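Local coordinates for protein beta-2-microglobulin (Ctenopharyngodon idella, PDB 5H5Z) that serves as the light chain of bony fish MHC class I, pairing with the heavy chain and probably influencing which peptides are presented, at residues V46-D54 and F63-F71; F71-S80 and N89-N97. The protein carries 1 engineered substitution. All coordinates share one frame; numbering follows the deposited sequence. Where two conformers were deposited one is given.

Contact 1. Residues V46-D54 and F63-F71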
loop_
_atom_site.group_PDB
_atom_site.type_symbol
_atom_site.label_atom_id
_atom_site.label_comp_id
_atom_site.label_asym_id
_atom_site.label_seq_id
_atom_site.Cartn_x
_atom_site.Cartn_y
_atom_site.Cartn_z
ATOM N N VAL B 46 -4.664 7.505 23.624
ATOM C CA VAL B 46 -4.784 6.457 22.598
ATOM C C VAL B 46 -6.254 6.108 22.342
ATOM O O VAL B 46 -7.000 5.820 23.281
ATOM C CB VAL B 46 -3.994 5.180 22.981
ATOM C CG1 VAL B 46 -4.133 4.116 21.901
ATOM C CG2 VAL B 46 -2.520 5.496 23.212
ATOM N N ILE B 47 -6.665 6.156 21.075
ATOM C CA ILE B 47 -8.028 5.793 20.691
ATOM C C ILE B 47 -8.123 4.281 20.538
ATOM O O ILE B 47 -7.335 3.671 19.810
ATOM C CB ILE B 47 -8.478 6.488 19.382
ATOM C CG1 ILE B 47 -8.373 8.014 19.521
ATOM C CG2 ILE B 47 -9.898 6.067 19.005
ATOM C CD1 ILE B 47 -8.533 8.775 18.220
ATOM N N ALA B 48 -9.090 3.689 21.239
ATOM C CA ALA B 48 -9.331 2.250 21.193
ATOM C C ALA B 48 -10.010 1.826 19.888
ATOM O O ALA B 48 -10.619 2.649 19.189
ATOM C CB ALA B 48 -10.161 1.815 22.395
ATOM N N ASP B 49 -9.882 0.541 19.567
ATOM C CA ASP B 49 -10.523 -0.077 18.397
ATOM C C ASP B 49 -10.059 0.486 17.050
ATOM O O ASP B 49 -10.788 0.416 16.060
ATOM C CB ASP B 49 -12.057 -0.024 18.507
ATOM C CG ASP B 49 -12.593 -0.806 19.699
ATOM O OD1 ASP B 49 -11.843 -1.612 20.289
ATOM O OD2 ASP B 49 -13.779 -0.613 20.042
ATOM N N ALA B 50 -8.852 1.045 17.014
ATOM C CA ALA B 50 -8.245 1.456 15.750
ATOM C C ALA B 50 -7.869 0.206 14.961
ATOM O O ALA B 50 -7.484 -0.802 15.546
ATOM C CB ALA B 50 -7.026 2.328 15.992
ATOM N N GLN B 51 -7.999 0.280 13.639
ATOM C CA GLN B 51 -7.724 -0.852 12.753
ATOM C C GLN B 51 -6.435 -0.629 11.977
ATOM O O GLN B 51 -6.222 0.448 11.420
ATOM C CB GLN B 51 -8.882 -1.053 11.768
ATOM C CG GLN B 51 -10.195 -1.489 12.409
ATOM C CD GLN B 51 -11.057 -0.334 12.899
ATOM O OE1 GLN B 51 -10.724 0.839 12.725
ATOM N NE2 GLN B 51 -12.181 -0.670 13.517
ATOM N N GLN B 52 -5.585 -1.653 11.930
ATOM C CA GLN B 52 -4.318 -1.568 11.209
ATOM C C GLN B 52 -4.226 -2.626 10.115
ATOM O O GLN B 52 -4.559 -3.793 10.340
ATOM C CB GLN B 52 -3.137 -1.694 12.180
ATOM C CG GLN B 52 -1.771 -1.427 11.559
ATOM C CD GLN B 52 -0.645 -1.460 12.577
ATOM O OE1 GLN B 52 0.284 -2.264 12.467
ATOM N NE2 GLN B 52 -0.721 -0.589 13.577
ATOM N N THR B 53 -3.774 -2.205 8.937
ATOM C CA THR B 53 -3.580 -3.107 7.801
ATOM C C THR B 53 -2.438 -4.084 8.064
ATOM O O THR B 53 -1.565 -3.827 8.894
ATOM C CB THR B 53 -3.306 -2.338 6.488
ATOM O OG1 THR B 53 -2.142 -1.510 6.635
ATOM C CG2 THR B 53 -4.509 -1.475 6.107
ATOM N N ASP B 54 -2.461 -5.207 7.357
ATOM C CA ASP B 54 -1.435 -6.235 7.482
ATOM C C ASP B 54 -0.159 -5.801 6.788
ATOM O O ASP B 54 -0.199 -5.111 5.766
ATOM C CB ASP B 54 -1.926 -7.548 6.876
ATOM C CG ASP B 54 -3.098 -8.141 7.637
ATOM O OD1 ASP B 54 -3.191 -7.937 8.867
ATOM O OD2 ASP B 54 -3.924 -8.824 7.005
ATOM N N PHE B 63 8.284 -0.731 3.515
ATOM C CA PHE B 63 7.006 -1.158 4.080
ATOM C C PHE B 63 6.002 -0.010 4.185
ATOM O O PHE B 63 6.382 1.158 4.261
ATOM C CB PHE B 63 7.234 -1.763 5.469
ATOM C CG PHE B 63 8.063 -3.010 5.458
ATOM C CD1 PHE B 63 7.474 -4.236 5.183
ATOM C CD2 PHE B 63 9.433 -2.967 5.729
ATOM C CE1 PHE B 63 8.233 -5.401 5.174
ATOM C CE2 PHE B 63 10.197 -4.126 5.716
ATOM C CZ PHE B 63 9.594 -5.346 5.439
ATOM N N HIS B 64 4.718 -0.352 4.189
ATOM C CA HIS B 64 3.668 0.632 4.427
ATOM C C HIS B 64 2.559 0.022 5.273
ATOM O O HIS B 64 2.269 -1.179 5.172
ATOM C CB HIS B 64 3.125 1.218 3.116
ATOM C CG HIS B 64 2.443 0.215 2.233
ATOM N ND1 HIS B 64 1.072 0.112 2.144
ATOM C CD2 HIS B 64 2.946 -0.723 1.397
ATOM C CE1 HIS B 64 0.759 -0.849 1.292
ATOM N NE2 HIS B 64 1.879 -1.372 0.825
ATOM N N LEU B 65 1.977 0.846 6.137
ATOM C CA LEU B 65 0.846 0.450 6.963
ATOM C C LEU B 65 -0.161 1.579 7.034
ATOM O O LEU B 65 0.198 2.752 6.950
ATOM C CB LEU B 65 1.296 0.110 8.385
ATOM C CG LEU B 65 2.158 -1.131 8.610
ATOM C CD1 LEU B 65 2.794 -1.067 9.985
ATOM C CD2 LEU B 65 1.348 -2.418 8.453
ATOM N N THR B 66 -1.425 1.215 7.195
ATOM C CA THR B 66 -2.479 2.193 7.407
ATOM C C THR B 66 -3.182 1.902 8.729
ATOM O O THR B 66 -3.636 0.784 8.965
ATOM C CB THR B 66 -3.491 2.198 6.242
ATOM O OG1 THR B 66 -2.799 2.432 5.010
ATOM C CG2 THR B 66 -4.539 3.288 6.436
ATOM N N LYS B 67 -3.235 2.905 9.601
ATOM C CA LYS B 67 -4.060 2.826 10.797
ATOM C C LYS B 67 -5.229 3.781 10.641
ATOM O O LYS B 67 -5.054 4.900 10.167
ATOM C CB LYS B 67 -3.264 3.161 12.050
ATOM C CG LYS B 67 -3.968 2.734 13.324
ATOM C CD LYS B 67 -2.968 2.121 14.278
ATOM C CE LYS B 67 -3.630 1.226 15.301
ATOM N NZ LYS B 67 -2.602 0.649 16.210
ATOM N N SER B 68 -6.419 3.326 11.024
ATOM C CA SER B 68 -7.627 4.133 10.882
ATOM C C SER B 68 -8.618 3.833 11.998
ATOM O O SER B 68 -8.563 2.769 12.615
ATOM C CB SER B 68 -8.278 3.901 9.509
ATOM O OG SER B 68 -8.671 2.545 9.335
ATOM N N VAL B 69 -9.502 4.791 12.267
ATOM C CA VAL B 69 -10.584 4.615 13.230
ATOM C C VAL B 69 -11.691 5.622 12.927
ATOM O O VAL B 69 -11.427 6.688 12.357
ATOM C CB VAL B 69 -10.095 4.758 14.698
ATOM C CG1 VAL B 69 -9.729 6.202 15.032
ATOM C CG2 VAL B 69 -11.135 4.223 15.676
ATOM N N SER B 70 -12.924 5.266 13.279
ATOM C CA SER B 70 -14.052 6.198 13.165
ATOM C C SER B 70 -13.838 7.377 14.108
ATOM O O SER B 70 -13.369 7.196 15.231
ATOM C CB SER B 70 -15.367 5.489 13.504
ATOM O OG SER B 70 -16.427 6.420 13.644
ATOM N N PHE B 71 -14.170 8.580 13.645
ATOM C CA PHE B 71 -14.118 9.767 14.500
ATOM C C PHE B 71 -15.101 10.831 14.035
ATOM O O PHE B 71 -15.532 10.833 12.878
ATOM C CB PHE B 71 -12.677 10.309 14.677
ATOM C CG PHE B 71 -12.200 11.245 13.586
ATOM C CD1 PHE B 71 -12.409 10.965 12.235
ATOM C CD2 PHE B 71 -11.507 12.407 13.923
ATOM C CE1 PHE B 71 -11.950 11.835 11.251
ATOM C CE2 PHE B 71 -11.039 13.277 12.943
ATOM C CZ PHE B 71 -11.264 12.992 11.605
HETATM O O HOH W 1 -6.738 0.766 8.371
HETATM O O HOH W 2 -0.131 -2.496 4.907
#

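Contact 2. Residues F71-S80 and N89-N97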
loop_
_atom_site.group_PDB
_atom_site.type_symbol
_atom_site.label_atom_id
_atom_site.label_comp_id
_atom_site.label_asym_id
_atom_site.label_seq_id
_atom_site.Cartn_x
_atom_site.Cartn_y
_atom_site.Cartn_z
ATOM N N PHE B 71 -14.170 8.580 13.645
ATOM C CA PHE B 71 -14.118 9.767 14.500
ATOM C C PHE B 71 -15.101 10.831 14.035
ATOM O O PHE B 71 -15.532 10.833 12.878
ATOM C CB PHE B 71 -12.677 10.309 14.677
ATOM C CG PHE B 71 -12.200 11.245 13.586
ATOM C CD1 PHE B 71 -12.409 10.965 12.235
ATOM C CD2 PHE B 71 -11.507 12.407 13.923
ATOM C CE1 PHE B 71 -11.950 11.835 11.251
ATOM C CE2 PHE B 71 -11.039 13.277 12.943
ATOM C CZ PHE B 71 -11.264 12.992 11.605
ATOM N N LYS B 72 -15.477 11.701 14.962
ATOM C CA LYS B 72 -16.353 12.817 14.673
ATOM C C LYS B 72 -15.663 14.074 15.204
ATOM O O LYS B 72 -15.808 14.410 16.380
ATOM C CB LYS B 72 -17.720 12.597 15.329
ATOM C CG LYS B 72 -18.808 13.549 14.847
ATOM C CD LYS B 72 -20.203 13.047 15.191
ATOM C CE LYS B 72 -20.599 13.407 16.613
ATOM N NZ LYS B 72 -22.064 13.230 16.840
ATOM N N PRO B 73 -14.885 14.759 14.339
ATOM C CA PRO B 73 -14.109 15.911 14.811
ATOM C C PRO B 73 -14.983 17.074 15.287
ATOM O O PRO B 73 -15.970 17.425 14.635
ATOM C CB PRO B 73 -13.285 16.316 13.584
ATOM C CG PRO B 73 -14.050 15.791 12.416
ATOM C CD PRO B 73 -14.682 14.517 12.895
ATOM N N GLU B 74 -14.628 17.631 16.440
ATOM C CA GLU B 74 -15.301 18.808 16.989
ATOM C C GLU B 74 -14.258 19.887 17.273
ATOM O O GLU B 74 -13.058 19.608 17.286
ATOM C CB GLU B 74 -16.083 18.457 18.263
ATOM C CG GLU B 74 -17.119 17.341 18.112
ATOM C CD GLU B 74 -18.381 17.748 17.357
ATOM O OE1 GLU B 74 -18.503 18.917 16.939
ATOM O OE2 GLU B 74 -19.269 16.887 17.177
ATOM N N LYS B 75 -14.723 21.114 17.494
ATOM C CA LYS B 75 -13.842 22.274 17.680
ATOM C C LYS B 75 -12.754 22.127 18.745
ATOM O O LYS B 75 -11.607 22.509 18.519
ATOM C CB LYS B 75 -14.659 23.545 17.948
ATOM C CG LYS B 75 -14.521 24.597 16.860
ATOM C CD LYS B 75 -13.148 25.258 16.907
ATOM C CE LYS B 75 -12.673 25.651 15.515
ATOM N NZ LYS B 75 -11.598 26.686 15.545
ATOM N N SER B 76 -13.118 21.576 19.898
ATOM C CA SER B 76 -12.212 21.545 21.046
ATOM C C SER B 76 -11.316 20.303 21.112
ATOM O O SER B 76 -10.561 20.133 22.072
ATOM C CB SER B 76 -13.002 21.708 22.351
ATOM O OG SER B 76 -13.939 20.659 22.513
ATOM N N ASP B 77 -11.385 19.450 20.090
ATOM C CA ASP B 77 -10.643 18.184 20.096
ATOM C C ASP B 77 -9.477 18.154 19.110
ATOM O O ASP B 77 -9.608 18.587 17.964
ATOM C CB ASP B 77 -11.588 17.009 19.821
ATOM C CG ASP B 77 -12.633 16.833 20.907
ATOM O OD1 ASP B 77 -12.273 16.916 22.102
ATOM O OD2 ASP B 77 -13.816 16.611 20.562
ATOM N N GLU B 78 -8.343 17.635 19.576
ATOM C CA GLU B 78 -7.148 17.460 18.752
ATOM C C GLU B 78 -6.903 15.984 18.452
ATOM O O GLU B 78 -6.926 15.149 19.360
ATOM C CB GLU B 78 -5.919 18.052 19.451
ATOM C CG GLU B 78 -4.592 17.558 18.886
ATOM C CD GLU B 78 -3.432 17.746 19.843
ATOM O OE1 GLU B 78 -2.960 18.888 19.981
ATOM O OE2 GLU B 78 -2.983 16.751 20.447
ATOM N N TYR B 79 -6.652 15.681 17.181
ATOM C CA TYR B 79 -6.306 14.326 16.753
ATOM C C TYR B 79 -4.894 14.274 16.200
ATOM O O TYR B 79 -4.419 15.235 15.588
ATOM C CB TYR B 79 -7.325 13.799 15.740
ATOM C CG TYR B 79 -8.701 13.662 16.348
ATOM C CD1 TYR B 79 -9.604 14.726 16.318
ATOM C CD2 TYR B 79 -9.091 12.482 16.983
ATOM C CE1 TYR B 79 -10.858 14.613 16.894
ATOM C CE2 TYR B 79 -10.344 12.361 17.559
ATOM C CZ TYR B 79 -11.221 13.431 17.512
ATOM O OH TYR B 79 -12.462 13.319 18.084
ATOM N N SER B 80 -4.222 13.150 16.434
ATOM C CA SER B 80 -2.841 12.977 16.005
ATOM C C SER B 80 -2.487 11.508 15.813
ATOM O O SER B 80 -3.227 10.608 16.236
ATOM C CB SER B 80 -1.868 13.656 16.987
ATOM O OG SER B 80 -1.958 13.100 18.286
ATOM N N ASN B 89 10.464 8.754 17.875
ATOM C CA ASN B 89 9.107 8.928 18.383
ATOM C C ASN B 89 8.518 10.195 17.788
ATOM O O ASN B 89 8.841 11.288 18.226
ATOM C CB ASN B 89 9.122 8.982 19.921
ATOM C CG ASN B 89 7.739 9.186 20.532
ATOM O OD1 ASN B 89 6.726 9.234 19.836
ATOM N ND2 ASN B 89 7.701 9.305 21.855
ATOM N N LYS B 90 7.665 10.044 16.779
ATOM C CA LYS B 90 7.082 11.203 16.106
ATOM C C LYS B 90 5.573 11.274 16.309
ATOM O O LYS B 90 4.898 10.248 16.350
ATOM C CB LYS B 90 7.421 11.197 14.612
ATOM C CG LYS B 90 8.907 11.060 14.312
ATOM C CD LYS B 90 9.292 11.795 13.037
ATOM C CE LYS B 90 10.743 11.539 12.649
ATOM N NZ LYS B 90 11.729 11.778 13.743
ATOM N N THR B 91 5.061 12.493 16.449
ATOM C CA THR B 91 3.622 12.723 16.544
ATOM C C THR B 91 3.219 13.765 15.513
ATOM O O THR B 91 3.752 14.871 15.505
ATOM C CB THR B 91 3.214 13.179 17.961
ATOM O OG1 THR B 91 3.532 12.147 18.898
ATOM C CG2 THR B 91 1.713 13.475 18.040
ATOM N N ILE B 92 2.287 13.397 14.640
ATOM C CA ILE B 92 1.791 14.305 13.607
ATOM C C ILE B 92 0.328 14.636 13.892
ATOM O O ILE B 92 -0.512 13.740 13.960
ATOM C CB ILE B 92 1.964 13.695 12.192
ATOM C CG1 ILE B 92 3.408 13.218 11.966
ATOM C CG2 ILE B 92 1.529 14.670 11.102
ATOM C CD1 ILE B 92 4.456 14.313 11.942
ATOM N N VAL B 93 0.041 15.923 14.074
ATOM C CA VAL B 93 -1.314 16.404 14.341
ATOM C C VAL B 93 -2.118 16.458 13.042
ATOM O O VAL B 93 -1.623 16.922 12.012
ATOM C CB VAL B 93 -1.289 17.796 15.021
ATOM C CG1 VAL B 93 -2.692 18.387 15.148
ATOM C CG2 VAL B 93 -0.627 17.711 16.390
ATOM N N TRP B 94 -3.357 15.979 13.099
ATOM C CA TRP B 94 -4.274 16.040 11.963
ATOM C C TRP B 94 -4.685 17.474 11.626
ATOM O O TRP B 94 -5.160 18.207 12.486
ATOM C CB TRP B 94 -5.515 15.204 12.249
ATOM C CG TRP B 94 -6.568 15.332 11.203
ATOM C CD1 TRP B 94 -6.482 14.938 9.900
ATOM C CD2 TRP B 94 -7.873 15.890 11.372
ATOM N NE1 TRP B 94 -7.654 15.221 9.242
ATOM C CE2 TRP B 94 -8.528 15.803 10.122
ATOM C CE3 TRP B 94 -8.555 16.457 12.458
ATOM C CZ2 TRP B 94 -9.835 16.262 9.925
ATOM C CZ3 TRP B 94 -9.853 16.915 12.263
ATOM C CH2 TRP B 94 -10.480 16.810 11.006
ATOM N N GLU B 95 -4.479 17.847 10.366
ATOM C CA GLU B 95 -4.867 19.149 9.821
ATOM C C GLU B 95 -6.131 18.954 8.988
ATOM O O GLU B 95 -6.116 18.185 8.024
ATOM C CB GLU B 95 -3.731 19.687 8.945
ATOM C CG GLU B 95 -4.117 20.809 7.994
ATOM C CD GLU B 95 -4.495 22.081 8.722
ATOM O OE1 GLU B 95 -3.582 22.774 9.224
ATOM O OE2 GLU B 95 -5.705 22.380 8.794
ATOM N N SER B 96 -7.208 19.652 9.351
ATOM C CA SER B 96 -8.501 19.477 8.679
ATOM C C SER B 96 -8.598 20.101 7.279
ATOM O O SER B 96 -9.467 19.726 6.496
ATOM C CB SER B 96 -9.642 19.999 9.558
ATOM O OG SER B 96 -9.616 21.407 9.633
ATOM N N ASN B 97 -7.725 21.051 6.956
ATOM C CA ASN B 97 -7.824 21.766 5.660
ATOM C C ASN B 97 -9.118 22.588 5.544
ATOM O O ASN B 97 -9.368 23.233 4.523
ATOM C CB ASN B 97 -7.723 20.807 4.457
ATOM C CG ASN B 97 -6.399 20.063 4.395
ATOM O OD1 ASN B 97 -5.330 20.655 4.531
ATOM N ND2 ASN B 97 -6.468 18.755 4.158
HETATM O O HOH W 3 -6.576 17.817 15.095
#

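Contact 1. Residues V46-D54 and F63-F71
Gln-51 and Ser-68 face each other as a hydrogen-bonded antiparallel pair, and Gln-52 with Lys-67 forms the adjoining non-hydrogen-bonded pair. They belong to the hairpin of strands 51-57 and 63-71 at one margin of a four-stranded sheet in the immunoglobulin C1-set sandwich. Gln-51 N gives a short, nearly straight bond to Ser-68 O (2.7 Å, 170°), and Ser-68 N returns one to Gln-51 O. Water 1 flanks this rung, donating to Gln-51 O and hydrogen-bonded to Ser-68 OG. Farther along, Thr-53 N reaches Thr-66 O at 3.0 Å.

On the face of Gln-52 and Lys-67, the lysine chain, bent at chi2, passes beside the hairpin partner: its CE lies 3.6 Å from Ala-50 CB, and its CD rests near the Gln-52 amide. The ammonium continues past the hairpin to Ile-38 O on strand 36-42 of the facing sheet, with Glu-39 a weak, distant ion partner. With an alanine here, Ile-38 O would probably lose its ammonium donor, and Ala-50 CB and the Gln-52 amide the aliphatic chain they rest against. Both methyls of Val-69 touch Ile-47 CG2, each at 4.0 Å, and Val-69 CG2 also lies near the carbonyl oxygens of Ala-48 and Asp-49. Thr-66 and Ser-68, from the other face, pack on Pro-228 and Glu-230 of the MHC class I antigen chain.

Toward residue 54 a hydroxyl takes over from the backbone as acceptor. Lying between its own N and carbonyl carbon (chi1 58°), Thr-53 OG1 accepts from Thr-66 N at 2.9 Å. The same hydroxyl donates to water 2, which in turn donates to Asp-54 O and His-64 O, each 2.8 Å away.

Contact 2. Residues F71-S80 and N89-N97
Phe-71 drives its ring edge into a face of the Trp-94 indole, a T-shaped pair with planes at 82° and the phenyl and six-membered ring centroids 5.1 Å apart. The contact lies at the end of the hairpin of strands 79-85 and 88-93 in the immunoglobulin C1-set sandwich, where the chain linking the two sheets meets the C-terminal tail. Here the packing is dense. Phe-71 CE2 and CZ both bear on the benzo part of the indole, while Pro-73 CB approaches the same ring obliquely, 3.7 Å from Trp-94 CZ3. The indole is swung across to them because Trp-94 CG stands opposite the backbone N (chi1 174°); its other face is covered by Ser-96 CA. Phe-71 is itself wedged: Pro-73 CD sits over its centre, and its edge atom CD2 points at the middle of the Tyr-79 ring. Leu-24 of strand 22-31 touches all three aromatic side chains, tying the cluster to the sandwich interior.

The backbone clamp is a single direct bond, Trp-94 N to Tyr-79 O (2.8 Å, 165°). Beside it, water 3 accepts from Tyr-79 N and donates to Trp-94 O, so a solvent molecule carries the next link between the two segments. Buried Ser-80, in a non-hydrogen-bonded pair with Val-93, still fits closely, its CB 3.3 Å from Ile-92 O.

The solvent side is looser. Exposed Thr-91 touches Ser-80 through its CG2 methyl, and Glu-78 CG approaches Val-93 CG1 at only 4.3 Å, both residues being exposed. Past Trp-94, the tail turns to the MHC class I antigen chain, where Lys-188 forms a salt bridge with Glu-95; the same carboxylate oxygen, OE2, accepts Asn-97 N at 3.0 Å through its anti lone pair.

Overall arrangement
Each contact joins neighbouring strands of a hairpin, but in opposite sheets of the sandwich, which the Cys-26 to Cys-81 disulfide also bridges. Contact 1 is a short antiparallel ladder of three backbone bonds, extended by a threonine hydroxyl and two waters, with hydroxyls on the face toward the MHC class I antigen chain and a lysine crossing to the second sheet. Contact 2 has one direct backbone bond across it and relies instead on an aromatic cluster in which Phe-71 and Tyr-79 are buried and Trp-94 is partly exposed. Both are partly buried, contact 1 lying nearer the centre of the chain. Phe-71 ends one and opens the other, and Ile-47 CD1 packs on Tyr-79 CD2 between them.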